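PDB 5I2H: O-methyltransferase family 2 from Planctopirus limnophila, which probably transfers a methyl group from S-adenosyl-L-methionine to a hydroxyl of a small-molecule acceptor and is seen here with the flavone apigenin bound. Local coordinates for residues P174-V179 / G208-A213. Residues are numbered along the deposited sequence; the frame is centred on the assembly and turned at random. Where two conformers were deposited one is given.
Sequences PRFADV and GIYTMA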
# COMPACT_ATOMS: atom_id res chain seq x y z
N PRO A 174 18.37 -6.05 18.84
CA PRO A 174 19.84 -6.17 18.69
C PRO A 174 20.51 -4.87 18.28
O PRO A 174 21.60 -4.53 18.80
CB PRO A 174 20.00 -7.25 17.61
CG PRO A 174 18.74 -8.12 17.75
CD PRO A 174 17.65 -7.10 18.08
N ARG A 175 19.91 -4.13 17.34
CA ARG A 175 20.42 -2.81 16.98
C ARG A 175 20.36 -1.87 18.17
O ARG A 175 21.34 -1.20 18.50
CB ARG A 175 19.61 -2.23 15.82
CG ARG A 175 19.65 -3.02 14.56
CD ARG A 175 21.03 -3.05 13.98
NE ARG A 175 21.15 -4.04 12.92
CZ ARG A 175 22.30 -4.30 12.31
NH1 ARG A 175 23.39 -3.63 12.68
NH2 ARG A 175 22.35 -5.20 11.35
N PHE A 176 19.20 -1.81 18.81
CA PHE A 176 19.01 -0.93 19.95
C PHE A 176 20.09 -1.12 20.99
O PHE A 176 20.69 -0.15 21.46
CB PHE A 176 17.64 -1.19 20.57
CG PHE A 176 17.38 -0.36 21.80
CD1 PHE A 176 16.83 0.89 21.68
CD2 PHE A 176 17.68 -0.84 23.04
CE1 PHE A 176 16.60 1.66 22.81
CE2 PHE A 176 17.47 -0.09 24.19
CZ PHE A 176 16.92 1.16 24.07
N ALA A 177 20.32 -2.38 21.40
CA ALA A 177 21.35 -2.64 22.39
C ALA A 177 22.73 -2.24 21.85
O ALA A 177 23.58 -1.73 22.60
CB ALA A 177 21.32 -4.10 22.82
N ASP A 178 22.96 -2.46 20.55
CA ASP A 178 24.26 -2.14 19.99
C ASP A 178 24.55 -0.64 20.04
O ASP A 178 25.71 -0.23 20.22
CB ASP A 178 24.34 -2.66 18.55
CG ASP A 178 25.70 -2.43 17.92
OD1 ASP A 178 26.70 -2.97 18.44
OD2 ASP A 178 25.75 -1.69 16.91
N VAL A 179 23.53 0.20 19.88
CA VAL A 179 23.79 1.65 19.80
C VAL A 179 23.53 2.39 21.11
O VAL A 179 23.86 3.58 21.19
CB VAL A 179 22.99 2.34 18.68
CG1 VAL A 179 23.28 1.65 17.34
CG2 VAL A 179 21.49 2.35 19.00
N GLY A 208 9.39 -6.75 26.98
CA GLY A 208 10.64 -6.45 27.67
C GLY A 208 11.88 -6.85 26.89
O GLY A 208 13.00 -6.86 27.43
N ILE A 209 11.70 -7.18 25.61
CA ILE A 209 12.78 -7.72 24.79
C ILE A 209 13.91 -6.71 24.66
O ILE A 209 15.10 -7.10 24.64
CB ILE A 209 12.22 -8.15 23.44
CG1 ILE A 209 11.41 -9.45 23.63
CG2 ILE A 209 13.32 -8.38 22.40
CD1 ILE A 209 10.51 -9.76 22.43
N TYR A 210 13.59 -5.41 24.54
CA TYR A 210 14.67 -4.43 24.41
C TYR A 210 15.55 -4.44 25.64
O TYR A 210 16.78 -4.33 25.53
CB TYR A 210 14.12 -3.03 24.15
CG TYR A 210 13.49 -2.92 22.77
CD1 TYR A 210 14.25 -2.62 21.65
CD2 TYR A 210 12.12 -3.12 22.58
CE1 TYR A 210 13.67 -2.53 20.39
CE2 TYR A 210 11.53 -3.02 21.32
CZ TYR A 210 12.32 -2.72 20.23
OH TYR A 210 11.75 -2.63 18.97
N THR A 211 14.93 -4.53 26.83
CA THR A 211 15.70 -4.58 28.07
C THR A 211 16.51 -5.86 28.16
O THR A 211 17.68 -5.82 28.59
CB THR A 211 14.76 -4.45 29.26
OG1 THR A 211 14.14 -3.16 29.18
CG2 THR A 211 15.52 -4.54 30.58
N MSE A 212 15.93 -7.00 27.76
CA MSE A 212 16.69 -8.26 27.80
C MSE A 212 17.93 -8.18 26.90
O MSE A 212 19.00 -8.65 27.31
CB MSE A 212 15.81 -9.44 27.40
CG MSE A 212 14.65 -9.61 28.36
SE MSE A 212 13.40 -10.85 27.59
CE MSE A 212 11.91 -10.29 28.74
N ALA A 213 17.83 -7.58 25.71
CA ALA A 213 19.02 -7.40 24.89
C ALA A 213 20.06 -6.53 25.60
O ALA A 213 21.25 -6.86 25.62
CB ALA A 213 18.65 -6.83 23.52
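Ala177 and Ala213 bring the last turns of helix 154-179 and the first turns of helix 209-217 together, with their CA atoms 5.9 Å apart; the backbones stand farther off at Phe176 and Tyr210, where the CA atoms are 7.1 Å apart. The two alanine methyls meet directly, CB of Ala177 lying 3.9 Å from CB of Ala213, and such short side chains let the helices come close here. At Phe176 and Tyr210 the space is filled by rings. Phe176 has CG anti to the backbone N (chi1 177°), beside its carbonyl carbon, and the edge of Tyr210 turns toward the face of its ring, CD1 coming in obliquely. The pair is T-shaped, with planes at 77° and centroids 5.5 Å apart. CD1 of Tyr210 does the touching, 3.8 Å from CB of Phe176, a methylene that sits in the plane of the tyrosine ring. Helix 209-217 follows strand 199-203 of the Rossmann-like methyltransferase sheet, and Gly208, with positive phi, is its N-cap; in this family the glycine-rich turn between that strand and helix typically borders the S-adenosyl-L-methionine site. The aromatic pair lies over the sheet: both side chains pack on Leu267 of strand 265-269 and both meet the ring of His300. Ala177 also touches Leu10 in the N-terminal part of the chain. The side chain of Tyr210 is about 9 Å from a bound apigenin.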